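Long-range contacts in diffuse adherence adhesin (Escherichia coli, PDB 4MEE), which mediates bacterial attachment to human and other mammalian cells and is represented here by its C-terminal transport unit, a beta barrel of the outer membrane: residues 396-401 with 427-432; 446-451 with 458-463; 336-341 with 374-379. One frame throughout, in Å; residues are numbered along the deposited sequence.

Overall arrangement
All three contacts pair antiparallel strands in the wall of the autotransporter barrel, in the chain order 336-341 with 374-379 (interaction 3), 396-401 with 427-432 (interaction 1), then 446-451 with 458-463 (interaction 2). The centre of interaction 1 lies about 9 Å from each of the others, whereas the centres of interactions 2 and 3 are about 18 Å apart. Strands 370-383 and 397-405 are neighbours, as are 425-436 and 441-451, so the contacts form one continuous run of six strands, a stretch of the transport unit's wall. A polar network joins interactions 1 and 3 inside the barrel, whereas 1 and 2 meet through packing and backbone bonds such as Thr431 O with Val447 N.

Interaction 1. Residues 396-401 with 427-432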
ATOM      1  N   PRO A 396      20.150  -0.927  -7.380  1.00 50.19           N
ATOM      2  CA  PRO A 396      19.010  -1.837  -7.498  1.00 49.33           C
ATOM      3  C   PRO A 396      18.785  -2.695  -6.253  1.00 48.18           C
ATOM      4  O   PRO A 396      19.708  -2.919  -5.467  1.00 48.25           O
ATOM      5  CB  PRO A 396      19.386  -2.720  -8.688  1.00 49.30           C
ATOM      6  CG  PRO A 396      20.872  -2.735  -8.674  1.00 49.29           C
ATOM      7  CD  PRO A 396      21.275  -1.357  -8.233  1.00 49.60           C
ATOM      8  N   TYR A 397      17.558  -3.170  -6.082  1.00 46.12           N
ATOM      9  CA  TYR A 397      17.197  -3.908  -4.882  1.00 45.69           C
ATOM     10  C   TYR A 397      16.249  -5.062  -5.175  1.00 44.54           C
ATOM     11  O   TYR A 397      15.470  -5.013  -6.127  1.00 44.01           O
ATOM     12  CB  TYR A 397      16.579  -2.960  -3.845  1.00 45.92           C
ATOM     13  CG  TYR A 397      15.236  -2.381  -4.247  1.00 46.62           C
ATOM     14  CD1 TYR A 397      15.152  -1.194  -4.973  1.00 46.49           C
ATOM     15  CD2 TYR A 397      14.046  -3.019  -3.894  1.00 47.01           C
ATOM     16  CE1 TYR A 397      13.926  -0.663  -5.342  1.00 46.95           C
ATOM     17  CE2 TYR A 397      12.814  -2.497  -4.261  1.00 47.48           C
ATOM     18  CZ  TYR A 397      12.759  -1.319  -4.982  1.00 47.39           C
ATOM     19  OH  TYR A 397      11.537  -0.799  -5.345  1.00 47.26           O
ATOM     20  N   ILE A 398      16.330  -6.104  -4.354  1.00 44.67           N
ATOM     21  CA  ILE A 398      15.339  -7.172  -4.358  1.00 45.32           C
ATOM     22  C   ILE A 398      14.803  -7.366  -2.954  1.00 44.40           C
ATOM     23  O   ILE A 398      15.565  -7.377  -1.990  1.00 45.75           O
ATOM     24  CB  ILE A 398      15.922  -8.524  -4.791  1.00 45.62           C
ATOM     25  CG1 ILE A 398      16.871  -8.372  -5.988  1.00 46.20           C
ATOM     26  CG2 ILE A 398      14.791  -9.504  -5.060  1.00 44.84           C
ATOM     27  CD1 ILE A 398      16.194  -8.311  -7.341  1.00 46.94           C
ATOM     28  N   GLU A 399      13.494  -7.557  -2.841  1.00 43.40           N
ATOM     29  CA  GLU A 399      12.863  -7.705  -1.534  1.00 42.74           C
ATOM     30  C   GLU A 399      11.785  -8.784  -1.525  1.00 40.98           C
ATOM     31  O   GLU A 399      11.025  -8.926  -2.484  1.00 41.59           O
ATOM     32  CB  GLU A 399      12.282  -6.367  -1.071  1.00 42.92           C
ATOM     33  CG  GLU A 399      11.940  -6.316   0.412  1.00 43.70           C
ATOM     34  CD  GLU A 399      11.284  -5.015   0.832  1.00 43.99           C
ATOM     35  OE1 GLU A 399      11.663  -3.943   0.310  1.00 44.53           O
ATOM     36  OE2 GLU A 399      10.386  -5.062   1.698  1.00 44.18           O
ATOM     37  N   ALA A 400      11.733  -9.538  -0.429  1.00 39.66           N
ATOM     38  CA  ALA A 400      10.720 -10.569  -0.227  1.00 38.37           C
ATOM     39  C   ALA A 400      10.055 -10.402   1.137  1.00 37.64           C
ATOM     40  O   ALA A 400      10.736 -10.242   2.152  1.00 38.09           O
ATOM     41  CB  ALA A 400      11.334 -11.955  -0.360  1.00 38.12           C
ATOM     42  N   ASN A 401       8.724 -10.437   1.150  1.00 37.11           N
ATOM     43  CA  ASN A 401       7.947 -10.220   2.370  1.00 36.78           C
ATOM     44  C   ASN A 401       6.834 -11.239   2.591  1.00 35.61           C
ATOM     45  O   ASN A 401       6.307 -11.826   1.642  1.00 35.00           O
ATOM     46  CB  ASN A 401       7.337  -8.813   2.376  1.00 36.66           C
ATOM     47  CG  ASN A 401       8.361  -7.723   2.623  1.00 37.75           C
ATOM     48  OD1 ASN A 401       9.188  -7.818   3.529  1.00 38.35           O
ATOM     49  ND2 ASN A 401       8.292  -6.662   1.828  1.00 38.30           N
ATOM     50  N   GLY A 427       2.193 -13.677  -0.097  1.00 37.88           N
ATOM     51  CA  GLY A 427       3.626 -13.542  -0.361  1.00 38.79           C
ATOM     52  C   GLY A 427       3.907 -12.341  -1.246  1.00 39.35           C
ATOM     53  O   GLY A 427       3.222 -12.117  -2.242  1.00 40.07           O
ATOM     54  N   GLU A 428       4.915 -11.556  -0.899  1.00 40.03           N
ATOM     55  CA  GLU A 428       5.182 -10.355  -1.667  1.00 40.13           C
ATOM     56  C   GLU A 428       6.610 -10.330  -2.172  1.00 39.94           C
ATOM     57  O   GLU A 428       7.536 -10.675  -1.446  1.00 39.39           O
ATOM     58  CB  GLU A 428       4.885  -9.129  -0.821  1.00 40.98           C
ATOM     59  CG  GLU A 428       5.133  -7.799  -1.508  1.00 42.23           C
ATOM     60  CD  GLU A 428       5.206  -6.664  -0.511  1.00 43.14           C
ATOM     61  OE1 GLU A 428       5.679  -6.905   0.616  1.00 43.41           O
ATOM     62  OE2 GLU A 428       4.793  -5.536  -0.845  1.00 44.59           O
ATOM     63  N   ILE A 429       6.781  -9.921  -3.420  1.00 40.10           N
ATOM     64  CA  ILE A 429       8.106  -9.789  -3.995  1.00 40.64           C
ATOM     65  C   ILE A 429       8.246  -8.441  -4.674  1.00 40.89           C
ATOM     66  O   ILE A 429       7.481  -8.107  -5.576  1.00 40.31           O
ATOM     67  CB  ILE A 429       8.395 -10.888  -5.024  1.00 40.90           C
ATOM     68  CG1 ILE A 429       9.788 -10.701  -5.622  1.00 41.55           C
ATOM     69  CG2 ILE A 429       7.359 -10.862  -6.133  1.00 40.32           C
ATOM     70  CD1 ILE A 429      10.873 -11.469  -4.901  1.00 42.42           C
ATOM     71  N   LYS A 430       9.238  -7.680  -4.238  1.00 41.43           N
ATOM     72  CA  LYS A 430       9.494  -6.360  -4.783  1.00 41.73           C
ATOM     73  C   LYS A 430      10.840  -6.342  -5.470  1.00 42.34           C
ATOM     74  O   LYS A 430      11.712  -7.150  -5.153  1.00 43.08           O
ATOM     75  CB  LYS A 430       9.489  -5.321  -3.669  1.00 41.95           C
ATOM     76  CG  LYS A 430       8.176  -5.244  -2.914  1.00 41.32           C
ATOM     77  CD  LYS A 430       7.943  -3.855  -2.344  1.00 42.80           C
ATOM     78  CE  LYS A 430       8.260  -3.791  -0.859  1.00 43.73           C
ATOM     79  NZ  LYS A 430       8.836  -2.470  -0.494  1.00 44.77           N
ATOM     80  N   THR A 431      10.999  -5.421  -6.410  1.00 41.79           N
ATOM     81  CA  THR A 431      12.286  -5.171  -7.034  1.00 42.14           C
ATOM     82  C   THR A 431      12.230  -3.849  -7.765  1.00 41.75           C
ATOM     83  O   THR A 431      11.158  -3.401  -8.145  1.00 42.35           O
ATOM     84  CB  THR A 431      12.668  -6.268  -8.041  1.00 41.43           C
ATOM     85  OG1 THR A 431      13.936  -5.947  -8.624  1.00 41.95           O
ATOM     86  CG2 THR A 431      11.624  -6.374  -9.141  1.00 41.31           C
ATOM     87  N   GLY A 432      13.388  -3.234  -7.966  1.00 42.51           N
ATOM     88  CA  GLY A 432      13.472  -1.987  -8.714  1.00 43.46           C
ATOM     89  C   GLY A 432      14.867  -1.400  -8.676  1.00 45.02           C
ATOM     90  O   GLY A 432      15.759  -1.955  -8.039  1.00 45.74           O
TER
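Glu399 and Lys430 form one of three hydrogen-bonded antiparallel pairs, with Tyr397-Gly432 and Asn401-Glu428, between strands 397-401 and 427-432, whose axes come within 4.7 Å and run at 169°. Tyr397 has CG between its backbone N and carbonyl carbon (chi1 67°), and its ring lies over Gly432. Gly432 N lies 3.6 Å above one face of that ring, toward its rim, and glycine suits this place because it has no side chain to obstruct the ring. On the same side of the sheet, Glu399 and Lys430 lie side by side, joined by a salt bridge, Glu399 OE1 to Lys430 NZ 3.3 Å, whose hydrogen bond is weak; Arg377 gives the carboxylate a second positive partner. Asn401 ND2 donates to Glu428 OE1 at 2.9 Å, meeting the oxygen from above the carboxylate plane, and also to Glu399 OE2. One amide nitrogen thus sits between two buried acids, probably easing their repulsion, while Lys373 pairs with the other oxygen of Glu428. The opposite face carries Ile398, Ala400, Ile429 and Thr431, mostly apolar and on the surface. Thr431 OG1 turns back to the backbone, donating to Tyr397 O at 3.1 Å. A polar, partly charged inner face and an apolar outer one are characteristic of outer-membrane barrels, and the tyrosine over glycine resembles the mortise-tenon joint of autotransporter barrels.

Interaction 2. Residues 446-451 with 458-463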
ATOM      1  N   GLY A 446       9.954   1.071  -9.286  1.00 42.21           N
ATOM      2  CA  GLY A 446       9.771  -0.133  -8.490  1.00 41.26           C
ATOM      3  C   GLY A 446       8.608  -0.958  -8.997  1.00 40.66           C
ATOM      4  O   GLY A 446       7.618  -0.413  -9.481  1.00 40.43           O
ATOM      5  N   VAL A 447       8.741  -2.277  -8.894  1.00 40.50           N
ATOM      6  CA  VAL A 447       7.698  -3.213  -9.301  1.00 40.50           C
ATOM      7  C   VAL A 447       7.397  -4.171  -8.147  1.00 40.41           C
ATOM      8  O   VAL A 447       8.288  -4.868  -7.656  1.00 39.98           O
ATOM      9  CB  VAL A 447       8.086  -3.986 -10.586  1.00 40.63           C
ATOM     10  CG1 VAL A 447       7.076  -5.082 -10.893  1.00 40.48           C
ATOM     11  CG2 VAL A 447       8.205  -3.037 -11.771  1.00 40.41           C
ATOM     12  N   ALA A 448       6.137  -4.182  -7.718  1.00 40.42           N
ATOM     13  CA  ALA A 448       5.676  -5.007  -6.602  1.00 40.17           C
ATOM     14  C   ALA A 448       4.563  -5.955  -7.035  1.00 40.61           C
ATOM     15  O   ALA A 448       3.670  -5.574  -7.800  1.00 40.21           O
ATOM     16  CB  ALA A 448       5.200  -4.125  -5.459  1.00 39.27           C
ATOM     17  N   TYR A 449       4.621  -7.186  -6.532  1.00 40.91           N
ATOM     18  CA  TYR A 449       3.640  -8.212  -6.860  1.00 42.05           C
ATOM     19  C   TYR A 449       3.243  -9.017  -5.624  1.00 42.12           C
ATOM     20  O   TYR A 449       4.105  -9.535  -4.918  1.00 41.45           O
ATOM     21  CB  TYR A 449       4.184  -9.135  -7.951  1.00 43.25           C
ATOM     22  CG  TYR A 449       3.314 -10.337  -8.207  1.00 45.67           C
ATOM     23  CD1 TYR A 449       2.184 -10.240  -9.013  1.00 46.28           C
ATOM     24  CD2 TYR A 449       3.615 -11.570  -7.637  1.00 46.26           C
ATOM     25  CE1 TYR A 449       1.382 -11.340  -9.254  1.00 48.73           C
ATOM     26  CE2 TYR A 449       2.820 -12.678  -7.871  1.00 48.75           C
ATOM     27  CZ  TYR A 449       1.706 -12.556  -8.679  1.00 49.46           C
ATOM     28  OH  TYR A 449       0.911 -13.651  -8.911  1.00 51.44           O
ATOM     29  N   GLN A 450       1.936  -9.115  -5.378  1.00 42.27           N
ATOM     30  CA  GLN A 450       1.389  -9.791  -4.195  1.00 43.46           C
ATOM     31  C   GLN A 450       0.499 -10.944  -4.603  1.00 43.32           C
ATOM     32  O   GLN A 450      -0.332 -10.799  -5.493  1.00 43.88           O
ATOM     33  CB  GLN A 450       0.520  -8.844  -3.370  1.00 44.76           C
ATOM     34  CG  GLN A 450       1.244  -8.000  -2.340  1.00 46.19           C
ATOM     35  CD  GLN A 450       1.170  -6.518  -2.645  1.00 47.51           C
ATOM     36  OE1 GLN A 450       1.512  -6.079  -3.743  1.00 47.09           O
ATOM     37  NE2 GLN A 450       0.720  -5.736  -1.671  1.00 48.10           N
ATOM     38  N   ALA A 451       0.632 -12.078  -3.932  1.00 43.67           N
ATOM     39  CA  ALA A 451      -0.248 -13.200  -4.214  1.00 43.64           C
ATOM     40  C   ALA A 451      -0.734 -13.856  -2.937  1.00 44.16           C
ATOM     41  O   ALA A 451       0.028 -14.045  -1.993  1.00 43.40           O
ATOM     42  CB  ALA A 451       0.445 -14.210  -5.108  1.00 43.13           C
ATOM     43  N   ALA A 458      -1.762  -8.397  -7.012  1.00 40.91           N
ATOM     44  CA  ALA A 458      -1.688  -6.982  -7.116  1.00 40.35           C
ATOM     45  C   ALA A 458      -0.398  -6.955  -7.835  1.00 40.01           C
ATOM     46  O   ALA A 458       0.482  -7.732  -7.513  1.00 40.08           O
ATOM     47  CB  ALA A 458      -1.569  -6.338  -5.749  1.00 39.74           C
ATOM     48  N   ILE A 459      -0.319  -6.146  -8.871  1.00 40.26           N
ATOM     49  CA  ILE A 459       0.908  -5.945  -9.581  1.00 39.78           C
ATOM     50  C   ILE A 459       0.944  -4.432  -9.600  1.00 38.74           C
ATOM     51  O   ILE A 459      -0.052  -3.801  -9.928  1.00 38.26           O
ATOM     52  CB  ILE A 459       0.852  -6.623 -10.978  1.00 40.39           C
ATOM     53  CG1 ILE A 459       2.198  -7.269 -11.355  1.00 40.84           C
ATOM     54  CG2 ILE A 459       0.282  -5.706 -12.060  1.00 40.30           C
ATOM     55  CD1 ILE A 459       3.430  -6.462 -11.004  1.00 41.47           C
ATOM     56  N   SER A 460       2.044  -3.844  -9.161  1.00 37.76           N
ATOM     57  CA  SER A 460       2.088  -2.401  -9.038  1.00 36.21           C
ATOM     58  C   SER A 460       3.402  -1.884  -9.582  1.00 35.70           C
ATOM     59  O   SER A 460       4.428  -2.523  -9.417  1.00 35.80           O
ATOM     60  CB  SER A 460       1.871  -1.980  -7.578  1.00 36.13           C
ATOM     61  OG  SER A 460       3.075  -1.583  -6.946  1.00 36.21           O
ATOM     62  N   GLY A 461       3.360  -0.742 -10.257  1.00 34.82           N
ATOM     63  CA  GLY A 461       4.568  -0.086 -10.735  1.00 34.64           C
ATOM     64  C   GLY A 461       4.532   1.352 -10.275  1.00 34.83           C
ATOM     65  O   GLY A 461       3.549   2.051 -10.506  1.00 34.52           O
ATOM     66  N   ALA A 462       5.584   1.797  -9.604  1.00 35.04           N
ATOM     67  CA  ALA A 462       5.612   3.147  -9.072  1.00 35.46           C
ATOM     68  C   ALA A 462       6.827   3.886  -9.587  1.00 36.18           C
ATOM     69  O   ALA A 462       7.857   3.277  -9.825  1.00 36.45           O
ATOM     70  CB  ALA A 462       5.619   3.113  -7.558  1.00 35.56           C
ATOM     71  N   LEU A 463       6.687   5.192  -9.774  1.00 37.03           N
ATOM     72  CA  LEU A 463       7.808   6.056 -10.108  1.00 37.87           C
ATOM     73  C   LEU A 463       7.844   7.196  -9.124  1.00 38.56           C
ATOM     74  O   LEU A 463       6.858   7.911  -8.973  1.00 37.96           O
ATOM     75  CB  LEU A 463       7.659   6.609 -11.516  1.00 38.28           C
ATOM     76  CG  LEU A 463       8.433   5.829 -12.569  1.00 38.86           C
ATOM     77  CD1 LEU A 463       7.849   6.083 -13.948  1.00 38.47           C
ATOM     78  CD2 LEU A 463       9.906   6.206 -12.526  1.00 39.52           C
TER
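Val447 and Tyr449 reach Ile459 across the strand pair through similar torsions: Val447 CG1 (chi1 173°) and Tyr449 CG (chi1 172°) both stand anti to their own backbone N, beside the carbonyl carbon. Ile459 answers with different atoms of one branch. Its terminal CD1 comes 3.9 Å from Val447 CG1, while CG1 approaches the edge of the tyrosine ring, near its plane, at 3.8 Å from Tyr449 CD1. The side chains cross obliquely in both meetings, so the isoleucine branch bridges two residues that are next-but-one neighbours on strand 446-451. Gly461 stands opposite Val447 on this same face. Branched and aromatic residues suit this surface, which probably faces lipid.

The other face is built from mostly small residues, with Gln450 the long one. Ala448 CB meets the hydroxyl of Ser460, with OG at 3.6 Å, and Ala458 CB touches the side chain of Gln450, whose OE1 lies 3.7 Å away. Gly446 and Ala462 present little or no side chain on this face. The backbone joins the two strands by paired bonds at Gly446-Ala462 and Ala448-Ser460, the latter including Ser460 N to Ala448 O at 2.7 Å. Gln450 N also donates to Ala458 O, but the returning bond is weak.

These strands make the last beta hairpin of the barrel. Strand 441-451 bonds on its far edge to 425-436, Val447 pairing with Thr431 and Tyr449 with Ile429, whereas 457-467 bonds to the first barrel strand, 188-200, through Ile459 with Arg196 and Gly461 with Gly194, closing the cylinder.

Interaction 3. Residues 336-341 with 374-379; sequences FWLQPH and AGIRAS
His341 lies over Gly375, with Gly375 O 3.6 Å above one ring face and over its centre. CG of the histidine sits between the backbone N and the carbonyl carbon (chi1 58°), and the imidazole continues from there over the glycine. Gly375 brings no side chain against the ring, and its oxygen also accepts His341 N at 2.7 Å. This is one of three hydrogen-bonded antiparallel pairs, with Gln339-Arg377 and Trp337-Ser379, between strands whose axes come within 4.4 Å at 168°. On the same side, Ser379 offers a compact partner to Trp337: its OG lies 3.8 Å from Trp337 CB. Gln339 and Arg377 run side by side, with their amide and guanidinium planes about 60° apart.

On the other face the contacts are apolar. Leu338 CD2 touches Ile376 CD1 at 3.7 Å and Ala378 CB at 4.2 Å. The isoleucine methyl also reaches the proline ring, 4.2 Å from Pro340 CD. Pro340 costs this pairing nothing, because its N points away from strand 374-379 toward strand 303-327; lacking an N-H, it can only accept there, consistent with its backbone bond with Tyr319.

Further out, strand 397-405 positions the polar ends: Asn401 OD1 is hydrogen-bonded to His341 NE2, and Glu399 forms a salt bridge with Arg377, which also makes a cation-pi contact with Tyr397. Val323 of strand 303-327 packs on Phe336 and Leu338. Polar groups networked on one face and apolar ones on the other are the hallmark of a transmembrane beta barrel wall, here that of the autotransporter beta-domain.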
ATOM      1  N   PHE A 336      27.177  -3.994  -0.817  1.00 46.88           N
ATOM      2  CA  PHE A 336      26.096  -4.955  -0.770  1.00 48.76           C
ATOM      3  C   PHE A 336      25.505  -4.991   0.619  1.00 47.23           C
ATOM      4  O   PHE A 336      26.225  -5.142   1.601  1.00 46.28           O
ATOM      5  CB  PHE A 336      26.561  -6.337  -1.206  1.00 49.32           C
ATOM      6  CG  PHE A 336      25.560  -7.413  -0.938  1.00 52.16           C
ATOM      7  CD1 PHE A 336      24.478  -7.606  -1.789  1.00 52.73           C
ATOM      8  CD2 PHE A 336      25.693  -8.231   0.172  1.00 52.37           C
ATOM      9  CE1 PHE A 336      23.551  -8.605  -1.538  1.00 54.07           C
ATOM     10  CE2 PHE A 336      24.774  -9.232   0.430  1.00 54.08           C
ATOM     11  CZ  PHE A 336      23.699  -9.419  -0.426  1.00 54.40           C
ATOM     12  N   TRP A 337      24.186  -4.866   0.682  1.00 47.41           N
ATOM     13  CA  TRP A 337      23.483  -4.642   1.938  1.00 46.92           C
ATOM     14  C   TRP A 337      22.373  -5.657   2.170  1.00 45.90           C
ATOM     15  O   TRP A 337      21.675  -6.047   1.232  1.00 45.95           O
ATOM     16  CB  TRP A 337      22.885  -3.233   1.963  1.00 47.40           C
ATOM     17  CG  TRP A 337      23.895  -2.127   2.060  1.00 47.91           C
ATOM     18  CD1 TRP A 337      24.717  -1.669   1.066  1.00 48.08           C
ATOM     19  CD2 TRP A 337      24.175  -1.323   3.214  1.00 47.19           C
ATOM     20  NE1 TRP A 337      25.493  -0.638   1.532  1.00 47.71           N
ATOM     21  CE2 TRP A 337      25.183  -0.405   2.846  1.00 47.29           C
ATOM     22  CE3 TRP A 337      23.676  -1.293   4.524  1.00 46.71           C
ATOM     23  CZ2 TRP A 337      25.705   0.534   3.743  1.00 47.21           C
ATOM     24  CZ3 TRP A 337      24.194  -0.357   5.415  1.00 46.60           C
ATOM     25  CH2 TRP A 337      25.199   0.542   5.018  1.00 46.97           C
ATOM     26  N   LEU A 338      22.220  -6.072   3.426  1.00 46.03           N
ATOM     27  CA  LEU A 338      21.103  -6.921   3.844  1.00 45.94           C
ATOM     28  C   LEU A 338      20.257  -6.230   4.906  1.00 45.42           C
ATOM     29  O   LEU A 338      20.788  -5.587   5.819  1.00 45.68           O
ATOM     30  CB  LEU A 338      21.591  -8.278   4.360  1.00 46.22           C
ATOM     31  CG  LEU A 338      21.838  -9.402   3.347  1.00 47.57           C
ATOM     32  CD1 LEU A 338      22.534 -10.575   4.022  1.00 47.72           C
ATOM     33  CD2 LEU A 338      20.550  -9.862   2.678  1.00 47.46           C
ATOM     34  N   GLN A 339      18.941  -6.374   4.782  1.00 44.56           N
ATOM     35  CA  GLN A 339      18.004  -5.702   5.672  1.00 43.24           C
ATOM     36  C   GLN A 339      16.804  -6.573   6.059  1.00 41.95           C
ATOM     37  O   GLN A 339      15.812  -6.621   5.328  1.00 43.00           O
ATOM     38  CB  GLN A 339      17.522  -4.390   5.044  1.00 43.16           C
ATOM     39  CG  GLN A 339      16.707  -3.521   5.985  1.00 43.42           C
ATOM     40  CD  GLN A 339      15.870  -2.489   5.256  1.00 43.46           C
ATOM     41  OE1 GLN A 339      16.042  -1.288   5.452  1.00 44.08           O
ATOM     42  NE2 GLN A 339      14.956  -2.952   4.413  1.00 44.04           N
ATOM     43  N   PRO A 340      16.896  -7.268   7.208  1.00 40.87           N
ATOM     44  CA  PRO A 340      15.704  -7.889   7.781  1.00 40.12           C
ATOM     45  C   PRO A 340      14.838  -6.817   8.439  1.00 39.87           C
ATOM     46  O   PRO A 340      15.363  -5.951   9.139  1.00 40.33           O
ATOM     47  CB  PRO A 340      16.273  -8.849   8.829  1.00 39.65           C
ATOM     48  CG  PRO A 340      17.590  -8.263   9.208  1.00 39.86           C
ATOM     49  CD  PRO A 340      18.116  -7.592   7.972  1.00 40.21           C
ATOM     50  N   HIS A 341      13.528  -6.866   8.203  1.00 39.40           N
ATOM     51  CA  HIS A 341      12.618  -5.828   8.696  1.00 39.24           C
ATOM     52  C   HIS A 341      11.220  -6.342   9.045  1.00 39.56           C
ATOM     53  O   HIS A 341      10.797  -7.400   8.574  1.00 40.16           O
ATOM     54  CB  HIS A 341      12.524  -4.674   7.690  1.00 38.52           C
ATOM     55  CG  HIS A 341      12.054  -5.091   6.332  1.00 38.23           C
ATOM     56  ND1 HIS A 341      12.907  -5.221   5.257  1.00 38.67           N
ATOM     57  CD2 HIS A 341      10.822  -5.416   5.875  1.00 37.94           C
ATOM     58  CE1 HIS A 341      12.220  -5.605   4.197  1.00 38.22           C
ATOM     59  NE2 HIS A 341      10.953  -5.735   4.546  1.00 37.53           N
ATOM     60  N   ALA A 374       6.670  -8.953   7.317  1.00 39.95           N
ATOM     61  CA  ALA A 374       7.972  -9.395   7.804  1.00 39.37           C
ATOM     62  C   ALA A 374       8.794  -9.849   6.612  1.00 39.62           C
ATOM     63  O   ALA A 374       8.321 -10.632   5.789  1.00 39.93           O
ATOM     64  CB  ALA A 374       7.812 -10.527   8.804  1.00 38.24           C
ATOM     65  N   GLY A 375      10.021  -9.355   6.503  1.00 39.70           N
ATOM     66  CA  GLY A 375      10.833  -9.688   5.345  1.00 40.09           C
ATOM     67  C   GLY A 375      12.276  -9.248   5.388  1.00 41.05           C
ATOM     68  O   GLY A 375      12.762  -8.741   6.397  1.00 40.89           O
ATOM     69  N   ILE A 376      12.960  -9.467   4.273  1.00 42.15           N
ATOM     70  CA  ILE A 376      14.347  -9.070   4.118  1.00 43.51           C
ATOM     71  C   ILE A 376      14.560  -8.417   2.766  1.00 44.39           C
ATOM     72  O   ILE A 376      14.078  -8.914   1.749  1.00 43.94           O
ATOM     73  CB  ILE A 376      15.298 -10.269   4.222  1.00 43.33           C
ATOM     74  CG1 ILE A 376      16.741  -9.793   4.089  1.00 43.53           C
ATOM     75  CG2 ILE A 376      14.992 -11.291   3.136  1.00 42.76           C
ATOM     76  CD1 ILE A 376      17.697 -10.503   5.018  1.00 44.43           C
ATOM     77  N   ARG A 377      15.295  -7.309   2.760  1.00 45.77           N
ATOM     78  CA  ARG A 377      15.691  -6.671   1.511  1.00 46.48           C
ATOM     79  C   ARG A 377      17.186  -6.780   1.261  1.00 46.88           C
ATOM     80  O   ARG A 377      17.994  -6.539   2.156  1.00 47.69           O
ATOM     81  CB  ARG A 377      15.280  -5.202   1.465  1.00 46.75           C
ATOM     82  CG  ARG A 377      15.526  -4.589   0.097  1.00 46.83           C
ATOM     83  CD  ARG A 377      15.473  -3.075   0.118  1.00 48.17           C
ATOM     84  NE  ARG A 377      14.107  -2.563   0.055  1.00 49.48           N
ATOM     85  CZ  ARG A 377      13.760  -1.440  -0.567  1.00 50.69           C
ATOM     86  NH1 ARG A 377      14.673  -0.712  -1.195  1.00 50.95           N
ATOM     87  NH2 ARG A 377      12.495  -1.047  -0.568  1.00 51.24           N
ATOM     88  N   ALA A 378      17.536  -7.123   0.028  1.00 46.40           N
ATOM     89  CA  ALA A 378      18.923  -7.190  -0.394  1.00 47.01           C
ATOM     90  C   ALA A 378      19.182  -6.071  -1.383  1.00 47.61           C
ATOM     91  O   ALA A 378      18.544  -6.000  -2.429  1.00 47.41           O
ATOM     92  CB  ALA A 378      19.212  -8.537  -1.028  1.00 46.65           C
ATOM     93  N   SER A 379      20.121  -5.197  -1.048  1.00 48.38           N
ATOM     94  CA  SER A 379      20.380  -4.020  -1.862  1.00 49.65           C
ATOM     95  C   SER A 379      21.818  -4.041  -2.343  1.00 49.69           C
ATOM     96  O   SER A 379      22.725  -4.385  -1.584  1.00 50.13           O
ATOM     97  CB  SER A 379      20.136  -2.758  -1.040  1.00 49.59           C
ATOM     98  OG  SER A 379      19.542  -3.079   0.204  1.00 49.25           O
TER